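Local structure of mitochondrial association factor 1 (Toxoplasma gondii, 6BXS) at residues 51-56 and 169-174; 185-190 and 237-242; 216-221 and 228-233. The protein is encoded at a locus required for manipulation of host mitochondria and has a macro domain, a fold that binds ADP-ribose in many relatives. All coordinates share one frame; numbering follows the deposited sequence.

Contact 1. Residues 51-56 and 169-174; sequences GTYGLF and YTVAPF
The loop that leaves strand 45-50 of the macro domain sheet meets the end of the neighbouring parallel strand 166-170 through Y169, whose ring packs against G51 and whose hydroxyl enters the turn beyond it. The CB of Y169 points toward residues 51-56 and CG is anti to the backbone N (chi1 -178°); the ring then lies against G51. That glycine, having no side chain, lays its CA over one face of the ring in a CH-pi contact, 3.6 Å from the ring centroid. The Y169 OH is gripped by three hydrogen bonds: it accepts from T52 N at 2.7 Å and from T52 OG1 at 3.0 Å, and donates to F56 O at 2.9 Å, standing well above the plane of that carbonyl. F56 O is also bonded by N63 ND2, which ties the loop to helix 61-76. G51 N donates to T170 O at 2.6 Å (N-H...O 143°), tying the loop to the backbone of 169-174.

Farther along, V171 spreads its two methyls over different partners. CG1 packs against Y53 CD1 at 3.3 Å, whereas CG2 lies by T52 O and by CD2 of L55, at 3.7 Å from the latter. The Y53 hydroxyl donates to A172 O, over 3.1 Å, with CB of F174 close by. A type I turn from T52 to L55, closed by L55 N to T52 O, carries both Y53 and L55. The contact lies at the carboxyl ends of adjacent parallel strands 45-50 and 166-170, the end of the sheet where macro domains usually carry their ligand cleft.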
loop_
_atom_site.group_PDB
_atom_site.type_symbol
_atom_site.label_atom_id
_atom_site.label_comp_id
_atom_site.label_asym_id
_atom_site.label_seq_id
_atom_site.Cartn_x
_atom_site.Cartn_y
_atom_site.Cartn_z
ATOM N N GLY A 51 -1.341 2.608 -6.151
ATOM C CA GLY A 51 -0.509 3.149 -7.209
ATOM C C GLY A 51 -1.045 2.958 -8.612
ATOM O O GLY A 51 -1.988 2.201 -8.840
ATOM N N THR A 52 -0.419 3.654 -9.555
ATOM C CA THR A 52 -0.778 3.570 -10.964
ATOM C C THR A 52 0.178 2.630 -11.690
ATOM O O THR A 52 1.285 2.374 -11.223
ATOM C CB THR A 52 -0.731 4.952 -11.635
ATOM O OG1 THR A 52 0.592 5.482 -11.521
ATOM C CG2 THR A 52 -1.716 5.911 -10.974
ATOM N N TYR A 53 -0.253 2.129 -12.841
ATOM C CA TYR A 53 0.563 1.224 -13.639
ATOM C C TYR A 53 1.807 1.922 -14.189
ATOM O O TYR A 53 2.786 1.267 -14.546
ATOM C CB TYR A 53 -0.277 0.639 -14.776
ATOM C CG TYR A 53 -1.518 -0.069 -14.275
ATOM C CD1 TYR A 53 -1.412 -1.197 -13.471
ATOM C CD2 TYR A 53 -2.791 0.391 -14.592
ATOM C CE1 TYR A 53 -2.533 -1.849 -12.998
ATOM C CE2 TYR A 53 -3.923 -0.258 -14.123
ATOM C CZ TYR A 53 -3.786 -1.377 -13.324
ATOM O OH TYR A 53 -4.902 -2.029 -12.852
ATOM N N GLY A 54 1.767 3.251 -14.239
ATOM C CA GLY A 54 2.908 4.040 -14.672
ATOM C C GLY A 54 3.852 4.404 -13.536
ATOM O O GLY A 54 4.901 5.004 -13.770
ATOM N N LEU A 55 3.465 4.059 -12.310
ATOM C CA LEU A 55 4.332 4.174 -11.132
ATOM C C LEU A 55 4.641 5.609 -10.690
ATOM O O LEU A 55 5.678 5.849 -10.073
ATOM C CB LEU A 55 5.658 3.443 -11.378
ATOM C CG LEU A 55 5.595 2.006 -11.899
ATOM C CD1 LEU A 55 7.005 1.438 -12.018
ATOM C CD2 LEU A 55 4.736 1.134 -11.000
ATOM N N PHE A 56 3.748 6.554 -10.976
ATOM C CA PHE A 56 3.937 7.935 -10.526
ATOM C C PHE A 56 3.081 8.242 -9.297
ATOM O O PHE A 56 2.021 7.650 -9.106
ATOM C CB PHE A 56 3.594 8.924 -11.642
ATOM C CG PHE A 56 2.124 9.042 -11.906
ATOM C CD1 PHE A 56 1.348 9.946 -11.200
ATOM C CD2 PHE A 56 1.517 8.248 -12.859
ATOM C CE1 PHE A 56 -0.007 10.048 -11.435
ATOM C CE2 PHE A 56 0.161 8.348 -13.094
ATOM C CZ PHE A 56 -0.600 9.250 -12.385
ATOM N N TYR A 169 3.758 2.034 -1.712
ATOM C CA TYR A 169 3.148 2.277 -3.013
ATOM C C TYR A 169 3.043 0.922 -3.696
ATOM O O TYR A 169 4.036 0.203 -3.802
ATOM C CB TYR A 169 3.989 3.268 -3.829
ATOM C CG TYR A 169 3.436 3.658 -5.192
ATOM C CD1 TYR A 169 3.439 2.761 -6.255
ATOM C CD2 TYR A 169 2.954 4.942 -5.424
ATOM C CE1 TYR A 169 2.955 3.125 -7.500
ATOM C CE2 TYR A 169 2.468 5.314 -6.670
ATOM C CZ TYR A 169 2.472 4.401 -7.703
ATOM O OH TYR A 169 1.991 4.763 -8.942
ATOM N N THR A 170 1.838 0.563 -4.125
ATOM C CA THR A 170 1.611 -0.743 -4.736
ATOM C C THR A 170 0.644 -0.639 -5.909
ATOM O O THR A 170 -0.184 0.274 -5.973
ATOM C CB THR A 170 1.072 -1.768 -3.702
ATOM O OG1 THR A 170 1.213 -3.094 -4.225
ATOM C CG2 THR A 170 -0.393 -1.504 -3.354
ATOM N N VAL A 171 0.762 -1.586 -6.835
ATOM C CA VAL A 171 -0.022 -1.586 -8.065
ATOM C C VAL A 171 -0.960 -2.785 -8.097
ATOM O O VAL A 171 -0.518 -3.931 -8.179
ATOM C CB VAL A 171 0.889 -1.615 -9.309
ATOM C CG1 VAL A 171 0.063 -1.632 -10.591
ATOM C CG2 VAL A 171 1.833 -0.421 -9.305
ATOM N N ALA A 172 -2.257 -2.506 -8.045
ATOM C CA ALA A 172 -3.276 -3.546 -7.983
ATOM C C ALA A 172 -3.692 -3.995 -9.381
ATOM O O ALA A 172 -3.596 -3.223 -10.336
ATOM C CB ALA A 172 -4.484 -3.043 -7.212
ATOM N N PRO A 173 -4.165 -5.245 -9.507
ATOM C CA PRO A 173 -4.617 -5.749 -10.809
ATOM C C PRO A 173 -5.909 -5.087 -11.273
ATOM O O PRO A 173 -6.774 -4.787 -10.450
ATOM C CB PRO A 173 -4.831 -7.242 -10.551
ATOM C CG PRO A 173 -5.122 -7.335 -9.101
ATOM C CD PRO A 173 -4.306 -6.259 -8.447
ATOM N N PHE A 174 -6.033 -4.861 -12.576
ATOM C CA PHE A 174 -7.238 -4.262 -13.134
ATOM C C PHE A 174 -8.382 -5.264 -13.059
ATOM O O PHE A 174 -8.180 -6.462 -13.255
ATOM C CB PHE A 174 -7.003 -3.812 -14.580
ATOM C CG PHE A 174 -8.121 -2.989 -15.146
ATOM C CD1 PHE A 174 -8.380 -1.718 -14.659
ATOM C CD2 PHE A 174 -8.910 -3.483 -16.169
ATOM C CE1 PHE A 174 -9.411 -0.957 -15.181
ATOM C CE2 PHE A 174 -9.942 -2.727 -16.695
ATOM C CZ PHE A 174 -10.192 -1.463 -16.200
#

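Contact 2. Residues 185-190 and 237-242; sequences AYKATM and NAVAVE
A240 sets its methyl against K187 and M190 of helix 185-190, and so joins two crossover helices of the alpha/beta macro domain. The short axes approach to 8.3 Å at a crossing angle of -46°, a spacing that small residues such as alanine permit. CB of A240 lies 3.7 Å from CA of K187 and at the same distance from CB of M190, with Y186 CD1 3.9 Å from the same methyl. The Y186 ring crosses N237 obliquely: its CE1 comes to 3.4 Å from the CA of N237, while the N237 backbone N stands over one face, toward the rim.

On one side of the alanine, M190 starts with CG anti to the backbone N (chi1 -167°) and then bends twice, bringing CE to the carboxamide OD1 of N237 and to CG2 of V241. On the other, the extended chain of K187 runs past V239 and touches CG1 with its CE at 3.5 Å.

In the next shell, Y186 OH makes a short, probable hydrogen bond to L219 O, which would fix the far end of the ring. The CB of V241 points away from helix 185-190, and its side chain also packs on L254 and F256 of strand 253-256. No direct hydrogen bond joins the two segments. A water supplies the polar link, donating to K187 O and to A240 O, each at 2.8 Å.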
loop_
_atom_site.group_PDB
_atom_site.type_symbol
_atom_site.label_atom_id
_atom_site.label_comp_id
_atom_site.label_asym_id
_atom_site.label_seq_id
_atom_site.Cartn_x
_atom_site.Cartn_y
_atom_site.Cartn_z
ATOM N N ALA A 185 -2.970 -12.367 -9.018
ATOM C CA ALA A 185 -2.244 -11.098 -8.982
ATOM C C ALA A 185 -2.484 -10.368 -7.662
ATOM O O ALA A 185 -1.581 -9.730 -7.119
ATOM C CB ALA A 185 -2.657 -10.216 -10.161
ATOM N N TYR A 186 -3.708 -10.470 -7.150
ATOM C CA TYR A 186 -4.083 -9.804 -5.905
ATOM C C TYR A 186 -3.310 -10.384 -4.720
ATOM O O TYR A 186 -2.849 -9.647 -3.848
ATOM C CB TYR A 186 -5.590 -9.931 -5.656
ATOM C CG TYR A 186 -6.201 -8.745 -4.933
ATOM C CD1 TYR A 186 -5.902 -8.482 -3.601
ATOM C CD2 TYR A 186 -7.082 -7.893 -5.584
ATOM C CE1 TYR A 186 -6.464 -7.397 -2.942
ATOM C CE2 TYR A 186 -7.646 -6.810 -4.934
ATOM C CZ TYR A 186 -7.336 -6.567 -3.614
ATOM O OH TYR A 186 -7.902 -5.489 -2.971
ATOM N N LYS A 187 -3.179 -11.706 -4.689
ATOM C CA LYS A 187 -2.420 -12.372 -3.635
ATOM C C LYS A 187 -0.944 -12.001 -3.713
ATOM O O LYS A 187 -0.304 -11.747 -2.693
ATOM C CB LYS A 187 -2.580 -13.888 -3.733
ATOM C CG LYS A 187 -3.993 -14.378 -3.480
ATOM C CD LYS A 187 -4.149 -15.828 -3.903
ATOM C CE LYS A 187 -5.582 -16.301 -3.758
ATOM N NZ LYS A 187 -5.891 -17.461 -4.631
ATOM N N ALA A 188 -0.414 -11.983 -4.932
ATOM C CA ALA A 188 0.967 -11.582 -5.179
ATOM C C ALA A 188 1.214 -10.162 -4.683
ATOM O O ALA A 188 2.275 -9.856 -4.141
ATOM C CB ALA A 188 1.286 -11.683 -6.662
ATOM N N THR A 189 0.222 -9.299 -4.878
ATOM C CA THR A 189 0.319 -7.907 -4.454
ATOM C C THR A 189 0.354 -7.797 -2.927
ATOM O O THR A 189 1.164 -7.056 -2.368
ATOM C CB THR A 189 -0.859 -7.076 -4.998
ATOM O OG1 THR A 189 -0.867 -7.135 -6.430
ATOM C CG2 THR A 189 -0.748 -5.621 -4.561
ATOM N N MET A 190 -0.527 -8.532 -2.255
ATOM C CA MET A 190 -0.576 -8.500 -0.796
ATOM C C MET A 190 0.697 -9.089 -0.199
ATOM O O MET A 190 1.183 -8.612 0.826
ATOM C CB MET A 190 -1.799 -9.254 -0.276
ATOM C CG MET A 190 -2.097 -9.001 1.199
ATOM S SD MET A 190 -2.410 -7.260 1.572
ATOM C CE MET A 190 -3.915 -6.977 0.645
ATOM N N ASN A 237 -9.279 -9.686 -1.713
ATOM C CA ASN A 237 -8.478 -9.034 -0.687
ATOM C C ASN A 237 -8.396 -9.871 0.586
ATOM O O ASN A 237 -7.322 -10.042 1.154
ATOM C CB ASN A 237 -9.050 -7.653 -0.364
ATOM C CG ASN A 237 -8.351 -6.991 0.807
ATOM O OD1 ASN A 237 -7.229 -6.502 0.679
ATOM N ND2 ASN A 237 -9.013 -6.971 1.960
ATOM N N ALA A 238 -9.536 -10.392 1.025
ATOM C CA ALA A 238 -9.590 -11.202 2.238
ATOM C C ALA A 238 -8.687 -12.424 2.121
ATOM O O ALA A 238 -7.881 -12.695 3.008
ATOM C CB ALA A 238 -11.020 -11.626 2.525
ATOM N N VAL A 239 -8.817 -13.153 1.018
ATOM C CA VAL A 239 -8.014 -14.349 0.793
ATOM C C VAL A 239 -6.531 -14.000 0.643
ATOM O O VAL A 239 -5.662 -14.750 1.092
ATOM C CB VAL A 239 -8.505 -15.113 -0.456
ATOM C CG1 VAL A 239 -7.539 -16.227 -0.838
ATOM C CG2 VAL A 239 -9.891 -15.689 -0.206
ATOM N N ALA A 240 -6.243 -12.865 0.013
ATOM C CA ALA A 240 -4.863 -12.421 -0.151
ATOM C C ALA A 240 -4.242 -12.078 1.199
ATOM O O ALA A 240 -3.069 -12.362 1.444
ATOM C CB ALA A 240 -4.794 -11.222 -1.086
ATOM N N VAL A 241 -5.032 -11.460 2.071
ATOM C CA VAL A 241 -4.571 -11.117 3.410
ATOM C C VAL A 241 -4.287 -12.379 4.227
ATOM O O VAL A 241 -3.281 -12.452 4.930
ATOM C CB VAL A 241 -5.604 -10.237 4.145
ATOM C CG1 VAL A 241 -5.302 -10.160 5.643
ATOM C CG2 VAL A 241 -5.628 -8.834 3.541
ATOM N N GLU A 242 -5.177 -13.365 4.135
ATOM C CA GLU A 242 -5.002 -14.628 4.852
ATOM C C GLU A 242 -3.693 -15.308 4.468
ATOM O O GLU A 242 -2.957 -15.787 5.332
ATOM C CB GLU A 242 -6.171 -15.578 4.574
ATOM C CG GLU A 242 -7.490 -15.166 5.214
ATOM C CD GLU A 242 -8.631 -16.102 4.849
ATOM O OE1 GLU A 242 -8.738 -17.181 5.469
ATOM O OE2 GLU A 242 -9.419 -15.760 3.942
HETATM O O HOH W 1 -1.346 -13.261 -0.530
#

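Contact 3. Residues 216-221 and 228-233; sequences LPLLGA and RGLHSI
L218 meets L230 and I233 within a beta-alpha-beta crossover of the macro domain, where the loop after strand 213-216 folds back on the beginning of helix 230-248. Between the segments the contact is apolar. L218 CG, anti to the backbone N (chi1 179°), lies 4.0 Å from CG2 of I233. A chi2 of 72° sets CD1 and leaves CD2 roughly anti to CA, where it touches CD2 of L230, also at 4.0 Å. The same I233 methyl sits 3.5 Å from L219 O, and I233 CD1 lies 3.8 Å from G220 O, so one isoleucine follows the loop through three residues.

No hydrogen bond crosses the contact; the polar interactions shape each segment or reach out of it. A type II turn from L218 to A221, closed by A221 N to L218 O, has G220 at its third position with a positive phi of 87°, the conformation glycine adopts readily. Just before the helix, R228 is held by a salt bridge from NH2 to D179 and by a cation-pi contact with Y182, both beyond the two segments. Its NH1 also donates to S232 OG, 3.1 Å away and in the guanidinium plane, while S232 OG donates to G229 O at 2.7 Å.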
loop_
_atom_site.group_PDB
_atom_site.type_symbol
_atom_site.label_atom_id
_atom_site.label_comp_id
_atom_site.label_asym_id
_atom_site.label_seq_id
_atom_site.Cartn_x
_atom_site.Cartn_y
_atom_site.Cartn_z
ATOM N N LEU A 216 -4.226 0.318 4.854
ATOM C CA LEU A 216 -4.515 -0.135 3.497
ATOM C C LEU A 216 -5.829 0.418 2.952
ATOM O O LEU A 216 -6.807 0.529 3.690
ATOM C CB LEU A 216 -4.575 -1.664 3.456
ATOM C CG LEU A 216 -3.324 -2.416 3.905
ATOM C CD1 LEU A 216 -3.647 -3.870 4.197
ATOM C CD2 LEU A 216 -2.257 -2.312 2.840
ATOM N N PRO A 217 -5.857 0.762 1.655
ATOM C CA PRO A 217 -7.145 0.956 0.989
ATOM C C PRO A 217 -7.673 -0.385 0.497
ATOM O O PRO A 217 -6.973 -1.389 0.641
ATOM C CB PRO A 217 -6.796 1.876 -0.178
ATOM C CG PRO A 217 -5.414 1.456 -0.543
ATOM C CD PRO A 217 -4.733 1.096 0.759
ATOM N N LEU A 218 -8.875 -0.413 -0.066
ATOM C CA LEU A 218 -9.326 -1.594 -0.788
ATOM C C LEU A 218 -8.718 -1.551 -2.184
ATOM O O LEU A 218 -9.223 -0.863 -3.071
ATOM C CB LEU A 218 -10.849 -1.660 -0.862
ATOM C CG LEU A 218 -11.399 -2.871 -1.624
ATOM C CD1 LEU A 218 -11.200 -4.156 -0.828
ATOM C CD2 LEU A 218 -12.864 -2.662 -1.971
ATOM N N LEU A 219 -7.621 -2.278 -2.365
ATOM C CA LEU A 219 -6.884 -2.258 -3.621
ATOM C C LEU A 219 -7.733 -2.776 -4.776
ATOM O O LEU A 219 -8.535 -3.694 -4.611
ATOM C CB LEU A 219 -5.604 -3.083 -3.490
ATOM C CG LEU A 219 -4.558 -2.481 -2.551
ATOM C CD1 LEU A 219 -3.549 -3.531 -2.123
ATOM C CD2 LEU A 219 -3.857 -1.309 -3.219
ATOM N N GLY A 220 -7.556 -2.169 -5.945
ATOM C CA GLY A 220 -8.294 -2.561 -7.131
ATOM C C GLY A 220 -9.638 -1.864 -7.247
ATOM O O GLY A 220 -10.333 -2.018 -8.251
ATOM N N ALA A 221 -10.002 -1.096 -6.224
ATOM C CA ALA A 221 -11.269 -0.369 -6.225
ATOM C C ALA A 221 -11.152 0.917 -7.040
ATOM O O ALA A 221 -10.114 1.188 -7.644
ATOM C CB ALA A 221 -11.703 -0.058 -4.803
ATOM N N ARG A 228 -15.665 -5.096 -12.814
ATOM C CA ARG A 228 -15.671 -6.066 -11.721
ATOM C C ARG A 228 -16.534 -5.625 -10.540
ATOM O O ARG A 228 -16.535 -4.455 -10.157
ATOM C CB ARG A 228 -14.240 -6.329 -11.243
ATOM C CG ARG A 228 -14.144 -7.358 -10.132
ATOM C CD ARG A 228 -12.706 -7.783 -9.873
ATOM N NE ARG A 228 -12.207 -8.687 -10.907
ATOM C CZ ARG A 228 -12.500 -9.982 -10.978
ATOM N NH1 ARG A 228 -13.299 -10.541 -10.076
ATOM N NH2 ARG A 228 -11.997 -10.723 -11.954
ATOM N N GLY A 229 -17.262 -6.579 -9.968
ATOM C CA GLY A 229 -18.098 -6.321 -8.809
ATOM C C GLY A 229 -17.267 -6.191 -7.548
ATOM O O GLY A 229 -16.241 -6.855 -7.400
ATOM N N LEU A 230 -17.710 -5.334 -6.634
ATOM C CA LEU A 230 -16.950 -5.056 -5.421
ATOM C C LEU A 230 -16.865 -6.277 -4.512
ATOM O O LEU A 230 -15.881 -6.451 -3.798
ATOM C CB LEU A 230 -17.568 -3.879 -4.664
ATOM C CG LEU A 230 -17.139 -2.490 -5.141
ATOM C CD1 LEU A 230 -17.998 -1.411 -4.499
ATOM C CD2 LEU A 230 -15.666 -2.245 -4.837
ATOM N N HIS A 231 -17.887 -7.126 -4.543
ATOM C CA HIS A 231 -17.891 -8.324 -3.712
ATOM C C HIS A 231 -16.703 -9.222 -4.042
ATOM O O HIS A 231 -16.017 -9.714 -3.145
ATOM C CB HIS A 231 -19.193 -9.107 -3.881
ATOM C CG HIS A 231 -19.174 -10.448 -3.215
ATOM N ND1 HIS A 231 -18.778 -11.597 -3.867
ATOM C CD2 HIS A 231 -19.488 -10.820 -1.952
ATOM C CE1 HIS A 231 -18.855 -12.620 -3.035
ATOM N NE2 HIS A 231 -19.283 -12.176 -1.867
ATOM N N SER A 232 -16.461 -9.429 -5.333
ATOM C CA SER A 232 -15.359 -10.277 -5.776
ATOM C C SER A 232 -14.011 -9.701 -5.352
ATOM O O SER A 232 -13.033 -10.433 -5.213
ATOM C CB SER A 232 -15.393 -10.450 -7.294
ATOM O OG SER A 232 -15.156 -9.217 -7.947
ATOM N N ILE A 233 -13.967 -8.387 -5.148
ATOM C CA ILE A 233 -12.736 -7.710 -4.759
ATOM C C ILE A 233 -12.506 -7.830 -3.254
ATOM O O ILE A 233 -11.368 -7.956 -2.800
ATOM C CB ILE A 233 -12.766 -6.226 -5.175
ATOM C CG1 ILE A 233 -12.819 -6.130 -6.704
ATOM C CG2 ILE A 233 -11.548 -5.483 -4.618
ATOM C CD1 ILE A 233 -12.771 -4.724 -7.262
#

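From the N terminus, strand 45-50 runs into residues 51-56, and contact 1 closes the first long loop when strand 166-170 arrives beside it. The chain then enters helix 179-202, whose residues 185-190 open contact 2, after contact 1 is complete. Strand 213-216 follows, and the short loop of contact 3 is both opened and closed before residues 237-242 complete contact 2, so contact 3 is nested within it. Contacts 2 and 3 share helix 230-248. All three also touch: P173 packs on A185, T170 on T189 and L219, and helix 179-202 meets the loop of contact 3 through Y186, joining strand ends, loops and both helices.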